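Local structure of leucyl-tRNA synthetase subunit alpha (Aquifex aeolicus, 3PZ5) at residues F16-E21 / P52-I57; D34-A39 / R185-W190; F41-P46 / W136-K141; E83-E88 / D132-E137. The protein forms the CP1 editing domain of leucyl-tRNA synthetase, which probably removes wrongly attached amino acids from tRNA(Leu) by hydrolysis. The protein carries 1 engineered substitution. All coordinates share one frame; numbering follows the deposited sequence.

Contact 1: residues F16-E21 / P52-I57; sequences FYVEIE and PVLACI
I20 and I57 meet branch against branch where strand 12-18 of the mixed beta-sheet of the editing domain and the loop after it pack against helix 50-60. This is an ordinary sheet-helix interface, built from aliphatic side chains, two on each segment. The closer pair is the outer one. CG2 of I20 lies 3.7 Å from CG2 of I57, and the two CD1 methyls of the same residues approach to 3.9 Å, so both arms of each isoleucine are engaged while the side chains cross at about a right angle. In I20 the torsion chi1 of 46° sets CG1 between the backbone N and the carbonyl carbon, which places CD1 beside I57 CD1. The inner pair is buried but spaced more widely: V18 CG1 reaches L54 CD2 at 4.1 Å, and V97 of strand 92-100 packs against V18, I20 and L54 to complete this apolar patch.

The solvent side has a different character. I20 and I57 remain partly exposed, and E19 and E21 are exposed and make no contact with residues 52-57. E19 is the centre of an inverse gamma turn, closed by a weak bond from I20 N to V18 O; its carboxylate is bonded through OE2 to T100 OG1. Past the turn I20 faces the helix as V18 does, and its CD1 lies 4.3 Å from L54 CD2, bridging the two pairs.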
# COMPACT_ATOMS: atom_id res chain seq x y z
N PHE A 16 -0.20 6.94 7.14
CA PHE A 16 0.83 7.34 6.20
C PHE A 16 0.71 8.82 5.87
O PHE A 16 -0.17 9.23 5.11
CB PHE A 16 0.71 6.52 4.91
CG PHE A 16 1.16 5.08 5.05
CD1 PHE A 16 0.35 4.14 5.68
CD2 PHE A 16 2.38 4.67 4.52
CE1 PHE A 16 0.76 2.82 5.80
CE2 PHE A 16 2.80 3.35 4.64
CZ PHE A 16 1.98 2.41 5.28
N TYR A 17 1.61 9.62 6.43
CA TYR A 17 1.63 11.04 6.15
C TYR A 17 2.20 11.30 4.77
O TYR A 17 3.24 10.77 4.40
CB TYR A 17 2.40 11.81 7.22
CG TYR A 17 1.57 12.04 8.46
CD1 TYR A 17 0.82 13.21 8.61
CD2 TYR A 17 1.50 11.08 9.47
CE1 TYR A 17 0.04 13.42 9.74
CE2 TYR A 17 0.72 11.28 10.60
CZ TYR A 17 -0.01 12.45 10.73
OH TYR A 17 -0.78 12.65 11.85
N VAL A 18 1.48 12.12 4.00
CA VAL A 18 1.88 12.50 2.65
C VAL A 18 2.89 13.65 2.71
O VAL A 18 2.67 14.64 3.40
CB VAL A 18 0.65 12.91 1.81
CG1 VAL A 18 1.01 13.09 0.34
CG2 VAL A 18 -0.46 11.88 1.96
N GLU A 19 3.99 13.52 1.97
CA GLU A 19 5.08 14.49 2.01
C GLU A 19 4.81 15.74 1.17
O GLU A 19 5.35 15.90 0.07
CB GLU A 19 6.41 13.83 1.66
CG GLU A 19 7.00 13.03 2.83
CD GLU A 19 8.07 12.02 2.41
OE1 GLU A 19 8.95 12.37 1.58
OE2 GLU A 19 8.04 10.89 2.94
N ILE A 20 3.96 16.61 1.71
CA ILE A 20 3.51 17.83 1.03
C ILE A 20 3.36 18.98 2.03
O ILE A 20 3.60 18.81 3.22
CB ILE A 20 2.16 17.61 0.29
CG1 ILE A 20 1.16 16.85 1.18
CG2 ILE A 20 2.40 16.87 -1.02
CD1 ILE A 20 -0.28 16.84 0.67
N GLU A 21 2.96 20.15 1.54
CA GLU A 21 2.88 21.36 2.37
C GLU A 21 1.73 21.37 3.39
O GLU A 21 1.88 21.89 4.50
CB GLU A 21 2.81 22.61 1.50
CG GLU A 21 4.07 22.85 0.68
CD GLU A 21 3.87 23.88 -0.41
OE1 GLU A 21 3.01 24.78 -0.23
OE2 GLU A 21 4.57 23.79 -1.44
N PRO A 52 -8.46 12.80 -6.28
CA PRO A 52 -8.36 14.09 -6.97
C PRO A 52 -7.54 15.14 -6.21
O PRO A 52 -6.84 15.94 -6.84
CB PRO A 52 -9.83 14.53 -7.10
CG PRO A 52 -10.56 13.74 -6.08
CD PRO A 52 -9.86 12.42 -6.04
N VAL A 53 -7.62 15.12 -4.88
CA VAL A 53 -6.89 16.08 -4.04
C VAL A 53 -5.37 15.96 -4.23
O VAL A 53 -4.69 16.95 -4.51
CB VAL A 53 -7.24 15.88 -2.55
CG1 VAL A 53 -6.43 16.83 -1.67
CG2 VAL A 53 -8.73 16.07 -2.32
N LEU A 54 -4.86 14.74 -4.08
CA LEU A 54 -3.43 14.49 -4.23
C LEU A 54 -2.97 14.66 -5.68
O LEU A 54 -1.87 15.16 -5.94
CB LEU A 54 -3.06 13.10 -3.69
CG LEU A 54 -3.36 12.85 -2.21
CD1 LEU A 54 -3.00 11.42 -1.82
CD2 LEU A 54 -2.66 13.86 -1.30
N ALA A 55 -3.83 14.26 -6.61
CA ALA A 55 -3.56 14.41 -8.04
C ALA A 55 -3.32 15.86 -8.46
O ALA A 55 -2.44 16.13 -9.27
CB ALA A 55 -4.68 13.80 -8.87
N CYS A 56 -4.11 16.78 -7.92
CA CYS A 56 -3.94 18.19 -8.26
C CYS A 56 -2.63 18.74 -7.69
O CYS A 56 -1.88 19.43 -8.40
CB CYS A 56 -5.12 19.05 -7.80
SG CYS A 56 -5.09 20.68 -8.58
N ILE A 57 -2.36 18.40 -6.43
CA ILE A 57 -1.08 18.71 -5.79
C ILE A 57 0.08 18.14 -6.61
O ILE A 57 1.07 18.84 -6.87
CB ILE A 57 -1.05 18.21 -4.32
CG1 ILE A 57 -1.96 19.08 -3.45
CG2 ILE A 57 0.37 18.23 -3.76
CD1 ILE A 57 -2.39 18.44 -2.14

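Contact 2: residues D34-A39 / R185-W190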
# COMPACT_ATOMS: atom_id res chain seq x y z
N ASP A 34 2.57 -6.94 10.28
CA ASP A 34 3.92 -7.51 10.28
C ASP A 34 4.72 -7.19 9.01
O ASP A 34 5.95 -7.32 9.01
CB ASP A 34 3.89 -9.03 10.52
CG ASP A 34 2.90 -9.76 9.61
OD1 ASP A 34 2.00 -9.11 9.06
OD2 ASP A 34 3.02 -10.99 9.46
N THR A 35 4.05 -6.76 7.95
CA THR A 35 4.72 -6.51 6.67
C THR A 35 4.96 -5.03 6.36
O THR A 35 5.31 -4.68 5.23
CB THR A 35 3.98 -7.17 5.49
OG1 THR A 35 2.70 -6.53 5.31
CG2 THR A 35 3.77 -8.66 5.74
N VAL A 36 4.79 -4.17 7.36
CA VAL A 36 4.82 -2.71 7.14
C VAL A 36 6.16 -2.17 6.60
O VAL A 36 6.17 -1.23 5.80
CB VAL A 36 4.33 -1.92 8.39
CG1 VAL A 36 5.27 -2.12 9.58
CG2 VAL A 36 4.15 -0.43 8.07
N PHE A 37 7.28 -2.75 7.04
CA PHE A 37 8.60 -2.39 6.51
C PHE A 37 8.75 -2.74 5.02
O PHE A 37 9.63 -2.22 4.34
CB PHE A 37 9.72 -3.05 7.33
CG PHE A 37 9.95 -2.42 8.67
CD1 PHE A 37 9.28 -2.88 9.80
CD2 PHE A 37 10.84 -1.36 8.82
CE1 PHE A 37 9.48 -2.30 11.04
CE2 PHE A 37 11.05 -0.77 10.06
CZ PHE A 37 10.37 -1.24 11.17
N GLY A 38 7.89 -3.63 4.54
CA GLY A 38 7.91 -4.06 3.15
C GLY A 38 7.00 -3.27 2.23
O GLY A 38 6.92 -3.55 1.03
N ALA A 39 6.31 -2.27 2.79
CA ALA A 39 5.44 -1.40 2.02
C ALA A 39 6.27 -0.52 1.10
O ALA A 39 7.06 0.31 1.56
CB ALA A 39 4.56 -0.56 2.94
N ARG A 185 1.50 -8.00 16.61
CA ARG A 185 1.11 -7.30 17.83
C ARG A 185 2.14 -6.24 18.21
O ARG A 185 1.77 -5.09 18.48
CB ARG A 185 0.96 -8.28 19.00
CG ARG A 185 0.05 -9.47 18.75
CD ARG A 185 -0.43 -10.08 20.07
NE ARG A 185 0.59 -9.98 21.12
CZ ARG A 185 1.48 -10.92 21.40
NH1 ARG A 185 1.51 -12.06 20.71
NH2 ARG A 185 2.36 -10.73 22.37
N LYS A 186 3.41 -6.62 18.21
CA LYS A 186 4.47 -5.74 18.69
C LYS A 186 4.74 -4.55 17.78
O LYS A 186 5.11 -3.48 18.26
CB LYS A 186 5.76 -6.53 19.00
CG LYS A 186 5.57 -7.52 20.14
CD LYS A 186 6.84 -7.78 20.93
CE LYS A 186 6.50 -8.36 22.30
NZ LYS A 186 7.64 -9.08 22.93
N ILE A 187 4.54 -4.73 16.47
CA ILE A 187 4.63 -3.62 15.52
C ILE A 187 3.42 -2.70 15.67
O ILE A 187 3.56 -1.47 15.64
CB ILE A 187 4.81 -4.10 14.05
CG1 ILE A 187 6.24 -4.59 13.83
CG2 ILE A 187 4.50 -2.98 13.06
CD1 ILE A 187 6.44 -5.37 12.55
N THR A 188 2.23 -3.29 15.84
CA THR A 188 1.02 -2.51 16.10
C THR A 188 1.16 -1.67 17.37
O THR A 188 0.92 -0.46 17.34
CB THR A 188 -0.23 -3.41 16.19
OG1 THR A 188 -0.29 -4.26 15.04
CG2 THR A 188 -1.50 -2.58 16.25
N GLU A 189 1.57 -2.31 18.46
CA GLU A 189 1.77 -1.64 19.74
C GLU A 189 2.80 -0.52 19.64
O GLU A 189 2.62 0.55 20.23
CB GLU A 189 2.17 -2.65 20.82
CG GLU A 189 0.98 -3.44 21.38
CD GLU A 189 1.38 -4.74 22.08
OE1 GLU A 189 2.58 -4.94 22.38
OE2 GLU A 189 0.47 -5.57 22.32
N TRP A 190 3.86 -0.77 18.88
CA TRP A 190 4.89 0.22 18.59
C TRP A 190 4.34 1.46 17.86
O TRP A 190 4.61 2.59 18.27
CB TRP A 190 6.02 -0.43 17.78
CG TRP A 190 7.16 0.47 17.45
CD1 TRP A 190 7.93 1.17 18.33
CD2 TRP A 190 7.70 0.73 16.15
NE1 TRP A 190 8.89 1.88 17.66
CE2 TRP A 190 8.78 1.62 16.32
CE3 TRP A 190 7.37 0.31 14.85
CZ2 TRP A 190 9.53 2.10 15.24
CZ3 TRP A 190 8.12 0.78 13.78
CH2 TRP A 190 9.19 1.67 13.98
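The rings of F37 and W190 come together at their far corners, F37 CZ lying 4.0 Å from W190 CZ3. The approach is oblique to both rings, and the two side chains cross at about a right angle, so this is a touch between ring corners without stacking. W190 points its indole across from helix 180-193 with CG anti to the backbone N (chi1 -178°). Beyond this contact the indole meets the ring of F175 and forms a cation-pi pair with R194, while F37 packs on A103, S172 and D173.

I187 fills the other half of the interface. Its CG2 lies 3.7 Å from V36 CG1 as the two side chains slide past each other in opposite directions, and its CD1 reaches backbone, 4.0 Å from D34 CA. The partner is a 3-10 turn, held by a bond from G38 N to T35 O, that takes in D34 and T35, the last residues of the threonine-rich TTRPDT sequence, which lines the editing pocket in LeuRS relatives and probably does so here.

Two polar groups of the turn have partners elsewhere: the D34 carboxylate makes a salt bridge with R32, and F37 O accepts from K147 NZ. Between residues 34-39 and 185-190 the contacts are apolar, so this part of the interface rests on van der Waals fit.

Contact 3: residues F41-P46 / W136-K141; sequences FVVLAP and WEFAKK
F41 reaches from strand 41-44 of the mixed sheet to F138 and A139 on helix 133-142, part of a layer of helix lying across the sheet of the editing domain. The short strand and helix axes pass 11.5 Å apart at 107°, a distance that large side chains must span. From CB, which points toward the helix, the F41 chain turns so that CG falls between the backbone N and the carbonyl carbon (chi1 60°). The ring then divides its contacts. On one flank CE1 lies 4.1 Å from the CB of A139. On the other, CE2 comes to 3.5 Å from F138 CD1, and at the tip CZ is 3.8 Å from that same CD1 atom. The planes of the two phenyl rings are inclined by only 28°, but they are slid apart, with centroids 5.8 Å from each other, so there is little overlap. P109, P129 and L144 also pack on F41.

A leucine in place of F41 would probably fall short of both helix residues, opening a gap beside A139 and leaving the F138 ring freer to turn. Farther along the strand V43 makes a more distant contact with the same ring, its CG2 being 4.5 Å from F138 CE1.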
# COMPACT_ATOMS: atom_id res chain seq x y z
N PHE A 41 4.78 1.05 -1.79
CA PHE A 41 3.88 2.06 -2.35
C PHE A 41 2.50 1.98 -1.71
O PHE A 41 2.17 1.00 -1.03
CB PHE A 41 3.79 1.99 -3.89
CG PHE A 41 3.29 0.67 -4.44
CD1 PHE A 41 4.12 -0.45 -4.50
CD2 PHE A 41 2.00 0.57 -4.96
CE1 PHE A 41 3.65 -1.66 -5.04
CE2 PHE A 41 1.53 -0.64 -5.50
CZ PHE A 41 2.36 -1.75 -5.54
N VAL A 42 1.71 3.03 -1.91
CA VAL A 42 0.36 3.14 -1.36
C VAL A 42 -0.64 3.26 -2.50
O VAL A 42 -0.41 4.00 -3.47
CB VAL A 42 0.24 4.37 -0.42
CG1 VAL A 42 -1.20 4.55 0.09
CG2 VAL A 42 1.20 4.26 0.75
N VAL A 43 -1.74 2.52 -2.40
CA VAL A 43 -2.79 2.55 -3.42
C VAL A 43 -4.15 2.96 -2.86
O VAL A 43 -4.66 2.35 -1.91
CB VAL A 43 -2.89 1.19 -4.17
CG1 VAL A 43 -4.18 1.11 -4.98
CG2 VAL A 43 -1.71 1.01 -5.09
N LEU A 44 -4.74 4.00 -3.46
CA LEU A 44 -6.09 4.45 -3.13
C LEU A 44 -7.09 3.93 -4.15
O LEU A 44 -6.80 3.87 -5.35
CB LEU A 44 -6.17 5.98 -3.10
CG LEU A 44 -5.20 6.82 -2.27
CD1 LEU A 44 -5.54 8.30 -2.44
CD2 LEU A 44 -5.23 6.44 -0.80
N ALA A 45 -8.28 3.57 -3.69
CA ALA A 45 -9.38 3.20 -4.59
C ALA A 45 -9.69 4.38 -5.49
O ALA A 45 -9.50 5.53 -5.10
CB ALA A 45 -10.60 2.80 -3.79
N PRO A 46 -10.18 4.12 -6.72
CA PRO A 46 -10.49 5.22 -7.64
C PRO A 46 -11.48 6.22 -7.04
O PRO A 46 -11.34 7.43 -7.26
CB PRO A 46 -11.10 4.51 -8.85
CG PRO A 46 -10.53 3.14 -8.80
CD PRO A 46 -10.42 2.80 -7.35
N TRP A 136 1.54 -7.95 -5.91
CA TRP A 136 2.67 -8.45 -6.71
C TRP A 136 2.41 -8.22 -8.20
O TRP A 136 3.28 -7.73 -8.91
CB TRP A 136 2.91 -9.93 -6.42
CG TRP A 136 4.16 -10.48 -7.06
CD1 TRP A 136 5.42 -10.46 -6.54
CD2 TRP A 136 4.27 -11.14 -8.33
NE1 TRP A 136 6.31 -11.05 -7.41
CE2 TRP A 136 5.63 -11.48 -8.52
CE3 TRP A 136 3.34 -11.47 -9.34
CZ2 TRP A 136 6.09 -12.14 -9.67
CZ3 TRP A 136 3.81 -12.12 -10.48
CH2 TRP A 136 5.17 -12.45 -10.63
N GLU A 137 1.21 -8.58 -8.64
CA GLU A 137 0.80 -8.40 -10.03
C GLU A 137 0.88 -6.94 -10.48
O GLU A 137 1.41 -6.64 -11.55
CB GLU A 137 -0.61 -8.97 -10.23
CG GLU A 137 -0.65 -10.49 -10.15
CD GLU A 137 -2.01 -11.05 -9.73
OE1 GLU A 137 -2.78 -10.35 -9.04
OE2 GLU A 137 -2.29 -12.22 -10.07
N PHE A 138 0.38 -6.04 -9.63
CA PHE A 138 0.42 -4.60 -9.92
C PHE A 138 1.86 -4.09 -10.04
O PHE A 138 2.18 -3.36 -10.98
CB PHE A 138 -0.36 -3.81 -8.85
CG PHE A 138 -0.55 -2.35 -9.19
CD1 PHE A 138 0.33 -1.39 -8.69
CD2 PHE A 138 -1.60 -1.94 -10.00
CE1 PHE A 138 0.16 -0.04 -8.99
CE2 PHE A 138 -1.77 -0.59 -10.32
CZ PHE A 138 -0.89 0.36 -9.81
N ALA A 139 2.72 -4.50 -9.10
CA ALA A 139 4.13 -4.10 -9.09
C ALA A 139 4.91 -4.65 -10.28
O ALA A 139 5.85 -4.03 -10.76
CB ALA A 139 4.79 -4.53 -7.78
N LYS A 140 4.50 -5.83 -10.75
CA LYS A 140 5.07 -6.45 -11.94
C LYS A 140 4.76 -5.59 -13.18
O LYS A 140 5.63 -5.34 -14.00
CB LYS A 140 4.51 -7.87 -12.10
CG LYS A 140 5.47 -8.88 -12.72
CD LYS A 140 5.32 -8.97 -14.24
CE LYS A 140 6.41 -9.83 -14.88
NZ LYS A 140 7.75 -9.17 -14.87
N LYS A 141 3.51 -5.14 -13.28
CA LYS A 141 3.06 -4.32 -14.40
C LYS A 141 3.71 -2.94 -14.41
O LYS A 141 4.06 -2.41 -15.47
CB LYS A 141 1.53 -4.19 -14.36
CG LYS A 141 0.88 -3.45 -15.53
CD LYS A 141 0.68 -4.37 -16.73
CE LYS A 141 -0.68 -4.14 -17.39
NZ LYS A 141 -0.97 -2.71 -17.71

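Contact 4: residues E83-E88 / D132-E137; sequences ERTMEE and DQRDWE
R134, with T85 and M86, makes a thin contact at the protein surface, between the turn that follows helix 81-84 and the first residues of helix 133-142. The arginine reaches from the helix to the turn, and its guanidinium does all the touching from the helix side. NH1 lies 4.3 Å from T85 OG1 and 4.4 Å from the M86 methyl CE, both approaching obliquely to the guanidinium, and at these separations the contact is loose. R134 and M86 are both exposed. The R134 side chain also touches K90 and Y115.

The backbone of R134 is probably more firmly held, as it lies in the first turn of a capped helix. D132 is the N-cap: its OD1 accepts from D135 N at 3.2 Å with an N-H...O angle of 160°, using the anti side of the carboxylate from 27° out of its plane. One residue on from the cap, Q133 N donates to E164 OE2. D135 in turn accepts from V128 N and bonds Y115 OH. On the other segment, T85 is the first residue to leave helical geometry, and the turn closes with a bond from E88 N to E83 O at 2.9 Å. R84, the residue before T85, is tied to E47 by a salt bridge through NH1.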
# COMPACT_ATOMS: atom_id res chain seq x y z
N GLU A 83 -15.60 -7.07 -12.83
CA GLU A 83 -14.78 -6.72 -13.99
C GLU A 83 -13.47 -6.05 -13.59
O GLU A 83 -12.46 -6.15 -14.29
CB GLU A 83 -15.58 -5.80 -14.92
CG GLU A 83 -15.13 -5.80 -16.37
CD GLU A 83 -16.25 -5.36 -17.31
OE1 GLU A 83 -16.87 -4.31 -17.06
OE2 GLU A 83 -16.50 -6.07 -18.31
N ARG A 84 -13.50 -5.36 -12.44
CA ARG A 84 -12.40 -4.49 -12.03
C ARG A 84 -11.24 -5.23 -11.37
O ARG A 84 -10.08 -4.85 -11.54
CB ARG A 84 -12.94 -3.41 -11.08
CG ARG A 84 -12.44 -2.02 -11.40
CD ARG A 84 -13.23 -0.98 -10.64
NE ARG A 84 -12.70 -0.77 -9.30
CZ ARG A 84 -13.18 0.11 -8.42
NH1 ARG A 84 -14.21 0.88 -8.74
NH2 ARG A 84 -12.62 0.23 -7.23
N THR A 85 -11.56 -6.28 -10.62
CA THR A 85 -10.56 -7.01 -9.83
C THR A 85 -10.47 -8.50 -10.19
O THR A 85 -9.82 -9.28 -9.48
CB THR A 85 -10.82 -6.83 -8.30
OG1 THR A 85 -9.71 -7.34 -7.55
CG2 THR A 85 -12.11 -7.54 -7.86
N MET A 86 -11.10 -8.89 -11.30
CA MET A 86 -11.19 -10.31 -11.65
C MET A 86 -11.20 -10.58 -13.16
O MET A 86 -10.89 -11.70 -13.59
CB MET A 86 -12.41 -10.94 -10.97
CG MET A 86 -12.23 -12.39 -10.55
SD MET A 86 -13.04 -12.74 -8.97
CE MET A 86 -11.78 -12.19 -7.81
N GLU A 87 -11.55 -9.58 -13.96
CA GLU A 87 -11.57 -9.73 -15.42
C GLU A 87 -10.51 -8.87 -16.12
O GLU A 87 -9.78 -9.35 -16.99
CB GLU A 87 -12.97 -9.45 -15.98
CG GLU A 87 -13.15 -9.89 -17.44
CD GLU A 87 -14.61 -9.87 -17.90
OE1 GLU A 87 -15.36 -8.96 -17.49
OE2 GLU A 87 -15.00 -10.77 -18.68
N GLU A 88 -10.44 -7.60 -15.74
CA GLU A 88 -9.48 -6.67 -16.33
C GLU A 88 -8.14 -6.72 -15.58
O GLU A 88 -8.12 -6.77 -14.34
CB GLU A 88 -10.08 -5.25 -16.36
CG GLU A 88 -9.09 -4.07 -16.40
CD GLU A 88 -8.34 -3.91 -17.72
OE1 GLU A 88 -8.69 -4.58 -18.72
OE2 GLU A 88 -7.39 -3.09 -17.76
N ASP A 132 1.80 -10.14 -0.87
CA ASP A 132 0.41 -10.16 -1.33
C ASP A 132 0.38 -10.27 -2.85
O ASP A 132 0.86 -9.37 -3.55
CB ASP A 132 -0.35 -8.91 -0.86
CG ASP A 132 -1.84 -8.95 -1.22
OD1 ASP A 132 -2.17 -8.92 -2.42
OD2 ASP A 132 -2.68 -9.00 -0.30
N GLN A 133 -0.20 -11.36 -3.35
CA GLN A 133 -0.18 -11.67 -4.78
C GLN A 133 -0.84 -10.58 -5.62
O GLN A 133 -0.36 -10.25 -6.71
CB GLN A 133 -0.85 -13.02 -5.04
CG GLN A 133 -0.59 -13.59 -6.44
CD GLN A 133 0.89 -13.81 -6.71
OE1 GLN A 133 1.67 -14.11 -5.80
NE2 GLN A 133 1.29 -13.65 -7.97
N ARG A 134 -1.94 -10.03 -5.11
CA ARG A 134 -2.65 -8.97 -5.80
C ARG A 134 -1.74 -7.75 -6.00
O ARG A 134 -1.68 -7.19 -7.10
CB ARG A 134 -3.93 -8.62 -5.03
CG ARG A 134 -5.16 -8.55 -5.90
CD ARG A 134 -6.39 -9.08 -5.16
NE ARG A 134 -6.46 -10.54 -5.18
CZ ARG A 134 -7.59 -11.25 -5.07
NH1 ARG A 134 -8.77 -10.64 -4.94
NH2 ARG A 134 -7.54 -12.57 -5.10
N ASP A 135 -1.02 -7.37 -4.95
CA ASP A 135 -0.01 -6.30 -5.03
C ASP A 135 1.20 -6.67 -5.89
O ASP A 135 1.81 -5.79 -6.50
CB ASP A 135 0.47 -5.91 -3.63
CG ASP A 135 -0.61 -5.26 -2.79
OD1 ASP A 135 -1.59 -4.74 -3.36
OD2 ASP A 135 -0.47 -5.27 -1.55
N TRP A 136 1.54 -7.95 -5.91
CA TRP A 136 2.67 -8.45 -6.71
C TRP A 136 2.41 -8.22 -8.20
O TRP A 136 3.28 -7.73 -8.91
CB TRP A 136 2.91 -9.93 -6.42
CG TRP A 136 4.16 -10.48 -7.06
CD1 TRP A 136 5.42 -10.46 -6.54
CD2 TRP A 136 4.27 -11.14 -8.33
NE1 TRP A 136 6.31 -11.05 -7.41
CE2 TRP A 136 5.63 -11.48 -8.52
CE3 TRP A 136 3.34 -11.47 -9.34
CZ2 TRP A 136 6.09 -12.14 -9.67
CZ3 TRP A 136 3.81 -12.12 -10.48
CH2 TRP A 136 5.17 -12.45 -10.63
N GLU A 137 1.21 -8.58 -8.64
CA GLU A 137 0.80 -8.40 -10.03
C GLU A 137 0.88 -6.94 -10.48
O GLU A 137 1.41 -6.64 -11.55
CB GLU A 137 -0.61 -8.97 -10.23
CG GLU A 137 -0.65 -10.49 -10.15
CD GLU A 137 -2.01 -11.05 -9.73
OE1 GLU A 137 -2.78 -10.35 -9.04
OE2 GLU A 137 -2.29 -12.22 -10.07

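Overall arrangement
Contacts 3 and 4 are the closest pair, with centres 9 Å apart; both use helix 133-142 and share W136 and E137, and they also touch where P46 CD lies 3.4 Å from R84 NH2. Contact 1 is centred about 17 Å from contact 3, yet both reach the same sheet and touch by side-chain packing, F16 CD2 lying 4.0 Å from V42 CG2 and L54 CD1 lying 4.1 Å from L44 CD1. Contact 2 adjoins contact 3 in sequence, its centre about 20 Å away, and lies across the chain's centre from contact 4, about 24 Å off between centres. Contact 2 includes the end of the threonine-rich motif and so probably borders the editing pocket.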